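Local coordinates for protein telomerase reverse transcriptase (Candida tropicalis MYA-3404, PDB 6ZD1) that probably extends chromosome ends as the reverse transcriptase of telomerase, adding telomeric DNA repeats copied from the template of its RNA component, at residues V651-T656 with E696-L701; A618-T623 with T675-T680; E658-V663 with E668-L673. One frame throughout, in Å; residues are numbered along the deposited sequence.

Interaction 1: residues V651-T656 with E696-L701; sequences VIIETT and EWLYTL
Ile653 reaches out from helix 642-664 to meet two leucines, Leu698 in the last turn of helix 692-699 and Leu701 just beyond it. Its CG1 branch runs fully extended (chi2 -180°), which carries CD1 far from the backbone and makes this methyl the atom that meets both leucines. Ile653 CD1 lies 3.6 Å from Leu698 CD1 and 4.0 Å from Leu701 CD1. Both leucines are approached at a slant. Leu698 has CG anti to the backbone N (chi1 176°), a turn that brings its CD1 round to the isoleucine although its CB is not aimed there. Leu701 does point its CB at the partner helix, and its CD1 also lies over one face of the Trp697 ring, 3.8 Å above the plane and offset toward the rim. Ile681 of helix 670-684 touches both Ile653 and Leu698 and so closes the group from a third helix. Within helix 642-664, Thr655 OG1 donates to Val651 O at 2.7 Å. The contact thus joins helix 692-699 and the residues after it to helix 642-664 in the C-terminal helical region without a hydrogen bond, by van der Waals packing of buried methyls with little directional preference.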
loop_
_atom_site.group_PDB
_atom_site.type_symbol
_atom_site.label_atom_id
_atom_site.label_comp_id
_atom_site.label_asym_id
_atom_site.label_seq_id
_atom_site.Cartn_x
_atom_site.Cartn_y
_atom_site.Cartn_z
ATOM N N VAL A 651 14.203 1.249 -13.240
ATOM C CA VAL A 651 12.745 1.183 -13.332
ATOM C C VAL A 651 12.147 0.628 -12.041
ATOM O O VAL A 651 11.145 1.148 -11.533
ATOM C CB VAL A 651 12.323 0.357 -14.560
ATOM C CG1 VAL A 651 10.844 0.041 -14.495
ATOM C CG2 VAL A 651 12.643 1.113 -15.850
ATOM N N ILE A 652 12.755 -0.425 -11.481
ATOM C CA ILE A 652 12.226 -1.037 -10.261
ATOM C C ILE A 652 12.302 -0.065 -9.088
ATOM O O ILE A 652 11.371 0.022 -8.277
ATOM C CB ILE A 652 12.974 -2.350 -9.949
ATOM C CG1 ILE A 652 12.488 -3.478 -10.863
ATOM C CG2 ILE A 652 12.806 -2.736 -8.484
ATOM C CD1 ILE A 652 10.998 -3.729 -10.788
ATOM N N ILE A 653 13.420 0.651 -8.956
ATOM C CA ILE A 653 13.574 1.592 -7.849
ATOM C C ILE A 653 12.649 2.794 -8.023
ATOM O O ILE A 653 12.019 3.253 -7.061
ATOM C CB ILE A 653 15.047 2.020 -7.723
ATOM C CG1 ILE A 653 15.911 0.820 -7.340
ATOM C CG2 ILE A 653 15.201 3.128 -6.696
ATOM C CD1 ILE A 653 17.374 1.150 -7.188
ATOM N N GLU A 654 12.561 3.325 -9.246
ATOM C CA GLU A 654 11.704 4.479 -9.505
ATOM C C GLU A 654 10.240 4.166 -9.220
ATOM O O GLU A 654 9.522 4.997 -8.651
ATOM C CB GLU A 654 11.870 4.940 -10.954
ATOM C CG GLU A 654 12.688 6.211 -11.131
ATOM C CD GLU A 654 11.865 7.472 -10.935
ATOM O OE1 GLU A 654 10.671 7.360 -10.586
ATOM O OE2 GLU A 654 12.413 8.577 -11.136
ATOM N N THR A 655 9.767 2.990 -9.635
ATOM C CA THR A 655 8.366 2.650 -9.405
ATOM C C THR A 655 8.059 2.566 -7.916
ATOM O O THR A 655 7.013 3.045 -7.461
ATOM C CB THR A 655 8.015 1.336 -10.101
ATOM O OG1 THR A 655 8.408 1.400 -11.478
ATOM C CG2 THR A 655 6.518 1.091 -10.026
ATOM N N THR A 656 8.967 1.976 -7.136
ATOM C CA THR A 656 8.739 1.852 -5.702
ATOM C C THR A 656 8.676 3.222 -5.042
ATOM O O THR A 656 7.743 3.518 -4.287
ATOM C CB THR A 656 9.845 1.002 -5.072
ATOM O OG1 THR A 656 9.886 -0.284 -5.705
ATOM C CG2 THR A 656 9.609 0.826 -3.575
ATOM N N GLU A 696 28.249 0.339 -7.903
ATOM C CA GLU A 696 28.718 1.720 -7.864
ATOM C C GLU A 696 27.680 2.672 -8.449
ATOM O O GLU A 696 27.462 3.769 -7.918
ATOM C CB GLU A 696 30.042 1.850 -8.614
ATOM C CG GLU A 696 30.593 3.259 -8.625
ATOM C CD GLU A 696 31.809 3.394 -9.509
ATOM O OE1 GLU A 696 32.092 2.446 -10.271
ATOM O OE2 GLU A 696 32.483 4.445 -9.439
ATOM N N TRP A 697 27.020 2.266 -9.538
ATOM C CA TRP A 697 25.924 3.064 -10.075
ATOM C C TRP A 697 24.767 3.129 -9.093
ATOM O O TRP A 697 24.129 4.175 -8.938
ATOM C CB TRP A 697 25.446 2.488 -11.406
ATOM C CG TRP A 697 24.097 3.006 -11.813
ATOM C CD1 TRP A 697 23.842 4.139 -12.522
ATOM C CD2 TRP A 697 22.818 2.414 -11.529
ATOM N NE1 TRP A 697 22.487 4.293 -12.702
ATOM C CE2 TRP A 697 21.837 3.245 -12.104
ATOM C CE3 TRP A 697 22.410 1.262 -10.849
ATOM C CZ2 TRP A 697 20.476 2.962 -12.020
ATOM C CZ3 TRP A 697 21.055 0.982 -10.768
ATOM C CH2 TRP A 697 20.107 1.829 -11.350
ATOM N N LEU A 698 24.481 2.012 -8.422
ATOM C CA LEU A 698 23.374 1.977 -7.475
ATOM C C LEU A 698 23.588 2.977 -6.350
ATOM O O LEU A 698 22.660 3.695 -5.961
ATOM C CB LEU A 698 23.222 0.562 -6.921
ATOM C CG LEU A 698 22.180 0.316 -5.838
ATOM C CD1 LEU A 698 20.791 0.330 -6.443
ATOM C CD2 LEU A 698 22.457 -1.001 -5.132
ATOM N N TYR A 699 24.818 3.076 -5.850
ATOM C CA TYR A 699 25.085 3.922 -4.698
ATOM C C TYR A 699 25.061 5.405 -5.031
ATOM O O TYR A 699 24.988 6.225 -4.110
ATOM C CB TYR A 699 26.440 3.565 -4.082
ATOM C CG TYR A 699 26.458 2.232 -3.371
ATOM C CD1 TYR A 699 25.291 1.498 -3.204
ATOM C CD2 TYR A 699 27.641 1.710 -2.855
ATOM C CE1 TYR A 699 25.298 0.284 -2.553
ATOM C CE2 TYR A 699 27.656 0.492 -2.199
ATOM C CZ TYR A 699 26.480 -0.217 -2.053
ATOM O OH TYR A 699 26.479 -1.431 -1.403
ATOM N N THR A 700 25.084 5.773 -6.310
ATOM C CA THR A 700 25.091 7.178 -6.687
ATOM C C THR A 700 23.689 7.744 -6.873
ATOM O O THR A 700 23.551 8.924 -7.214
ATOM C CB THR A 700 25.901 7.381 -7.973
ATOM O OG1 THR A 700 26.254 8.761 -8.099
ATOM C CG2 THR A 700 25.089 6.983 -9.192
ATOM N N LEU A 701 22.651 6.947 -6.630
ATOM C CA LEU A 701 21.281 7.401 -6.816
ATOM C C LEU A 701 20.809 8.172 -5.593
ATOM O O LEU A 701 21.006 7.732 -4.456
ATOM C CB LEU A 701 20.357 6.213 -7.073
ATOM C CG LEU A 701 20.670 5.357 -8.299
ATOM C CD1 LEU A 701 19.700 4.188 -8.383
ATOM C CD2 LEU A 701 20.612 6.201 -9.561
#

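Interaction 2: residues A618-T623 with T675-T680; sequences AILKLT and TCIKIT
Leu620 of helix 609-637 fits against Thr680 of helix 670-684 where the two backbones come close, with Leu620 CA and Thr680 CA 7.6 Å apart. The leucine CB already points at the partner, and it lies 4.1 Å from the Thr680 methyl, CG2. From CB the chain turns so that CG stands anti to the carbonyl carbon (chi1 -75°), and there it forks. The CD1 branch continues across the gap: it is 3.9 Å from Thr680 CG2, close also to Thr680 CB, and it also meets Ile677 CG2 at 4.3 Å, one turn earlier on the same helix. The CD2 branch leads elsewhere, to Ile652 of helix 642-664.

Thr680 offers its apolar half to this contact. With CG2 anti to the backbone N, the methyl faces the leucine, while OG1 stays among polar neighbours, Cys676 O and, more weakly, Asp617 OD1. On helix 609-637, Thr623 OG1 turns back to its own helix and donates to Ile619 O at 2.8 Å. It comes from above the carbonyl plane, 37° out of it, on the face opposite to Thr623 N.

Helices make up most of the surroundings, with the loop residue Phe572 beside Ile619. Tyr593 of helix 582-596 packs on Leu620, Ile619 and Thr623; Ile677 touches Val616 of helix 609-637 as well as Ile653 and Thr656 of helix 642-664. Leu620 thus stands at a meeting of four helices in the largely helical C-terminal region, which probably corresponds to the thumb of other reverse transcriptases.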
loop_
_atom_site.group_PDB
_atom_site.type_symbol
_atom_site.label_atom_id
_atom_site.label_comp_id
_atom_site.label_asym_id
_atom_site.label_seq_id
_atom_site.Cartn_x
_atom_site.Cartn_y
_atom_site.Cartn_z
ATOM N N ALA A 618 10.855 -7.806 0.946
ATOM C CA ALA A 618 10.301 -9.123 0.647
ATOM C C ALA A 618 9.998 -9.274 -0.840
ATOM O O ALA A 618 10.300 -10.315 -1.435
ATOM C CB ALA A 618 9.043 -9.367 1.479
ATOM N N ILE A 619 9.409 -8.245 -1.460
ATOM C CA ILE A 619 9.175 -8.306 -2.902
ATOM C C ILE A 619 10.500 -8.339 -3.650
ATOM O O ILE A 619 10.659 -9.083 -4.626
ATOM C CB ILE A 619 8.304 -7.131 -3.380
ATOM C CG1 ILE A 619 7.058 -6.994 -2.512
ATOM C CG2 ILE A 619 7.884 -7.356 -4.820
ATOM C CD1 ILE A 619 6.139 -8.175 -2.606
ATOM N N LEU A 620 11.470 -7.532 -3.210
ATOM C CA LEU A 620 12.770 -7.500 -3.873
ATOM C C LEU A 620 13.443 -8.867 -3.821
ATOM O O LEU A 620 13.897 -9.385 -4.848
ATOM C CB LEU A 620 13.663 -6.432 -3.237
ATOM C CG LEU A 620 13.365 -4.962 -3.559
ATOM C CD1 LEU A 620 14.265 -4.041 -2.750
ATOM C CD2 LEU A 620 13.520 -4.683 -5.047
ATOM N N LYS A 621 13.487 -9.483 -2.634
ATOM C CA LYS A 621 14.178 -10.764 -2.496
ATOM C C LYS A 621 13.579 -11.818 -3.419
ATOM O O LYS A 621 14.313 -12.561 -4.079
ATOM C CB LYS A 621 14.137 -11.239 -1.044
ATOM C CG LYS A 621 15.023 -10.437 -0.103
ATOM C CD LYS A 621 14.816 -10.831 1.360
ATOM C CE LYS A 621 15.505 -12.147 1.711
ATOM N NZ LYS A 621 14.735 -13.352 1.290
ATOM N N LEU A 622 12.249 -11.883 -3.498
ATOM C CA LEU A 622 11.624 -12.830 -4.416
ATOM C C LEU A 622 11.985 -12.516 -5.860
ATOM O O LEU A 622 12.226 -13.428 -6.661
ATOM C CB LEU A 622 10.110 -12.817 -4.238
ATOM C CG LEU A 622 9.641 -13.463 -2.943
ATOM C CD1 LEU A 622 8.133 -13.379 -2.847
ATOM C CD2 LEU A 622 10.113 -14.907 -2.889
ATOM N N THR A 623 12.060 -11.231 -6.205
ATOM C CA THR A 623 12.407 -10.865 -7.572
ATOM C C THR A 623 13.837 -11.272 -7.897
ATOM O O THR A 623 14.093 -11.859 -8.955
ATOM C CB THR A 623 12.206 -9.365 -7.781
ATOM O OG1 THR A 623 10.864 -9.006 -7.425
ATOM C CG2 THR A 623 12.446 -8.997 -9.240
ATOM N N THR A 675 17.841 4.063 0.595
ATOM C CA THR A 675 19.079 3.445 1.052
ATOM C C THR A 675 18.858 2.017 1.535
ATOM O O THR A 675 19.751 1.176 1.385
ATOM C CB THR A 675 19.733 4.295 2.145
ATOM O OG1 THR A 675 18.854 4.409 3.268
ATOM C CG2 THR A 675 20.042 5.685 1.608
ATOM N N CYS A 676 17.679 1.711 2.090
ATOM C CA CYS A 676 17.363 0.314 2.374
ATOM C C CYS A 676 17.262 -0.502 1.091
ATOM O O CYS A 676 17.640 -1.681 1.074
ATOM C CB CYS A 676 16.062 0.209 3.170
ATOM S SG CYS A 676 16.202 0.680 4.906
ATOM N N ILE A 677 16.786 0.114 0.005
ATOM C CA ILE A 677 16.733 -0.578 -1.278
ATOM C C ILE A 677 18.140 -0.880 -1.777
ATOM O O ILE A 677 18.420 -1.986 -2.252
ATOM C CB ILE A 677 15.947 0.258 -2.301
ATOM C CG1 ILE A 677 14.457 0.269 -1.969
ATOM C CG2 ILE A 677 16.168 -0.267 -3.707
ATOM C CD1 ILE A 677 13.671 1.222 -2.842
ATOM N N LYS A 678 19.050 0.092 -1.665
ATOM C CA LYS A 678 20.428 -0.138 -2.087
ATOM C C LYS A 678 21.046 -1.294 -1.315
ATOM O O LYS A 678 21.683 -2.177 -1.900
ATOM C CB LYS A 678 21.259 1.131 -1.895
ATOM C CG LYS A 678 20.787 2.318 -2.713
ATOM C CD LYS A 678 21.640 3.536 -2.409
ATOM C CE LYS A 678 21.207 4.737 -3.226
ATOM N NZ LYS A 678 22.082 5.905 -2.925
ATOM N N ILE A 679 20.848 -1.317 0.004
ATOM C CA ILE A 679 21.423 -2.384 0.817
ATOM C C ILE A 679 20.810 -3.729 0.446
ATOM O O ILE A 679 21.522 -4.730 0.293
ATOM C CB ILE A 679 21.237 -2.065 2.309
ATOM C CG1 ILE A 679 21.965 -0.763 2.649
ATOM C CG2 ILE A 679 21.735 -3.219 3.167
ATOM C CD1 ILE A 679 21.765 -0.296 4.068
ATOM N N THR A 680 19.485 -3.771 0.275
ATOM C CA THR A 680 18.829 -5.020 -0.105
ATOM C C THR A 680 19.292 -5.498 -1.478
ATOM O O THR A 680 19.540 -6.693 -1.678
ATOM C CB THR A 680 17.313 -4.847 -0.076
ATOM O OG1 THR A 680 16.907 -4.464 1.243
ATOM C CG2 THR A 680 16.627 -6.148 -0.448
#

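Interaction 3: residues E658-V663 with E668-L673; sequences EKFARV and EGVEYL
The ring of Phe660, near the end of helix 642-664, is met by three parts of the chain that turns back into helix 670-684. At its edge, near the ring plane, lie the Val670 methyl CG1, 3.6 Å from Phe660 CD1, and the carbonyl Glu668 O, 3.6 Å from Phe660 CE1. Over one face sits Leu673 CD2, 4.2 Å from Phe660 CG. Phe660 reaches them because its CG is anti to the backbone N (chi1 174°), and Ile612 of helix 609-637 also packs on it.

Behind this shell, Gly669 holds the N-cap position with a positive phi of 105°, which suits glycine. The bond from Leu673 N to Gly669 O, 3.0 Å, closes the first helical turn, from which Val670 and Leu673 both reach the ring. The CB of Glu668 points away from the phenylalanine, and its OE2 is hydrogen-bonded to Ser282 OG. On the first helix, Arg662 NH1 forms a salt bridge with Glu658 OE2 (3.1 Å), which accepts through its syn lone pair.

The ring thus packs between the two helices. Apolar burial dominates, and the carbonyl oxygen beside the slightly positive C-H rim probably adds a weak electrostatic attraction.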
loop_
_atom_site.group_PDB
_atom_site.type_symbol
_atom_site.label_atom_id
_atom_site.label_comp_id
_atom_site.label_asym_id
_atom_site.label_seq_id
_atom_site.Cartn_x
_atom_site.Cartn_y
_atom_site.Cartn_z
ATOM N N GLU A 658 8.077 6.129 -6.445
ATOM C CA GLU A 658 6.933 6.881 -6.950
ATOM C C GLU A 658 5.639 6.415 -6.296
ATOM O O GLU A 658 4.834 7.236 -5.837
ATOM C CB GLU A 658 6.853 6.730 -8.471
ATOM C CG GLU A 658 6.239 7.904 -9.226
ATOM C CD GLU A 658 4.732 7.794 -9.376
ATOM O OE1 GLU A 658 4.113 8.747 -9.901
ATOM O OE2 GLU A 658 4.165 6.757 -8.973
ATOM N N LYS A 659 5.432 5.099 -6.211
ATOM C CA LYS A 659 4.199 4.606 -5.609
ATOM C C LYS A 659 4.160 4.878 -4.110
ATOM O O LYS A 659 3.083 5.121 -3.557
ATOM C CB LYS A 659 4.030 3.113 -5.895
ATOM C CG LYS A 659 2.631 2.589 -5.617
ATOM C CD LYS A 659 2.402 1.225 -6.247
ATOM C CE LYS A 659 0.983 0.744 -5.989
ATOM N NZ LYS A 659 0.668 -0.519 -6.713
ATOM N N PHE A 660 5.319 4.877 -3.442
ATOM C CA PHE A 660 5.350 5.214 -2.020
ATOM C C PHE A 660 4.963 6.670 -1.789
ATOM O O PHE A 660 4.228 6.981 -0.845
ATOM C CB PHE A 660 6.736 4.942 -1.433
ATOM C CG PHE A 660 6.890 5.399 -0.008
ATOM C CD1 PHE A 660 7.419 6.647 0.286
ATOM C CD2 PHE A 660 6.496 4.582 1.040
ATOM C CE1 PHE A 660 7.555 7.069 1.602
ATOM C CE2 PHE A 660 6.632 4.997 2.358
ATOM C CZ PHE A 660 7.160 6.242 2.638
ATOM N N ALA A 661 5.471 7.580 -2.622
ATOM C CA ALA A 661 5.084 8.981 -2.508
ATOM C C ALA A 661 3.628 9.183 -2.909
ATOM O O ALA A 661 2.925 10.012 -2.318
ATOM C CB ALA A 661 6.007 9.851 -3.359
ATOM N N ARG A 662 3.161 8.437 -3.912
ATOM C CA ARG A 662 1.761 8.523 -4.320
ATOM C C ARG A 662 0.833 8.137 -3.175
ATOM O O ARG A 662 -0.129 8.854 -2.870
ATOM C CB ARG A 662 1.520 7.621 -5.533
ATOM C CG ARG A 662 0.987 8.319 -6.779
ATOM C CD ARG A 662 1.054 7.376 -7.975
ATOM N NE ARG A 662 0.379 6.110 -7.700
ATOM C CZ ARG A 662 0.697 4.947 -8.266
ATOM N NH1 ARG A 662 1.696 4.876 -9.138
ATOM N NH2 ARG A 662 0.020 3.850 -7.950
ATOM N N VAL A 663 1.111 7.005 -2.524
ATOM C CA VAL A 663 0.213 6.500 -1.491
ATOM C C VAL A 663 0.168 7.453 -0.301
ATOM O O VAL A 663 -0.909 7.898 0.116
ATOM C CB VAL A 663 0.631 5.080 -1.070
ATOM C CG1 VAL A 663 -0.105 4.661 0.191
ATOM C CG2 VAL A 663 0.344 4.104 -2.197
ATOM N N GLU A 668 8.244 12.076 3.222
ATOM C CA GLU A 668 8.856 11.613 4.460
ATOM C C GLU A 668 9.117 10.115 4.363
ATOM O O GLU A 668 8.177 9.316 4.302
ATOM C CB GLU A 668 7.954 11.935 5.646
ATOM C CG GLU A 668 8.545 11.520 6.983
ATOM C CD GLU A 668 7.586 11.721 8.138
ATOM O OE1 GLU A 668 7.711 10.981 9.138
ATOM O OE2 GLU A 668 6.713 12.612 8.048
ATOM N N GLY A 669 10.393 9.737 4.358
ATOM C CA GLY A 669 10.791 8.346 4.354
ATOM C C GLY A 669 11.303 7.808 3.036
ATOM O O GLY A 669 11.713 6.640 2.990
ATOM N N VAL A 670 11.321 8.616 1.971
ATOM C CA VAL A 670 11.854 8.123 0.703
ATOM C C VAL A 670 13.364 7.954 0.799
ATOM O O VAL A 670 13.935 7.014 0.230
ATOM C CB VAL A 670 11.453 9.046 -0.464
ATOM C CG1 VAL A 670 9.938 9.093 -0.607
ATOM C CG2 VAL A 670 12.019 10.445 -0.278
ATOM N N GLU A 671 14.032 8.844 1.538
ATOM C CA GLU A 671 15.470 8.710 1.738
ATOM C C GLU A 671 15.795 7.414 2.469
ATOM O O GLU A 671 16.630 6.625 2.013
ATOM C CB GLU A 671 16.005 9.914 2.514
ATOM C CG GLU A 671 16.112 11.182 1.690
ATOM C CD GLU A 671 17.525 11.434 1.211
ATOM O OE1 GLU A 671 18.215 12.279 1.817
ATOM O OE2 GLU A 671 17.952 10.773 0.241
ATOM N N TYR A 672 15.123 7.169 3.595
ATOM C CA TYR A 672 15.349 5.930 4.334
ATOM C C TYR A 672 15.053 4.714 3.462
ATOM O O TYR A 672 15.779 3.715 3.506
ATOM C CB TYR A 672 14.488 5.918 5.601
ATOM C CG TYR A 672 14.565 4.641 6.418
ATOM C CD1 TYR A 672 15.586 4.442 7.344
ATOM C CD2 TYR A 672 13.604 3.644 6.280
ATOM C CE1 TYR A 672 15.654 3.277 8.096
ATOM C CE2 TYR A 672 13.665 2.478 7.027
ATOM C CZ TYR A 672 14.689 2.300 7.932
ATOM O OH TYR A 672 14.745 1.140 8.672
ATOM N N LEU A 673 14.017 4.800 2.624
ATOM C CA LEU A 673 13.646 3.652 1.804
ATOM C C LEU A 673 14.632 3.449 0.663
ATOM O O LEU A 673 14.967 2.309 0.323
ATOM C CB LEU A 673 12.227 3.826 1.268
ATOM C CG LEU A 673 11.587 2.578 0.658
ATOM C CD1 LEU A 673 11.512 1.458 1.688
ATOM C CD2 LEU A 673 10.205 2.897 0.106
#

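Overall arrangement
All three interactions are buried, and none is bridged by a hydrogen bond between its segments. Interactions 1 and 3 share helix 642-664, and interactions 2 and 3 share helix 670-684, so these two helices form the hub to which helices 609-637 and 692-699 are added. Interaction 3 is local, closing a short turn, and alone uses an aromatic ring and a backbone carbonyl; it lies nearest the centre of the chain. Interactions 1 and 2 join more distant parts through aliphatic methyls. Those two also meet directly: Ile653 CG1 packs on Ile677 CG2 at 3.8 Å, and Lys678 NZ probably bonds to Leu701 O and Tyr699 O, a polar clasp beside apolar packing.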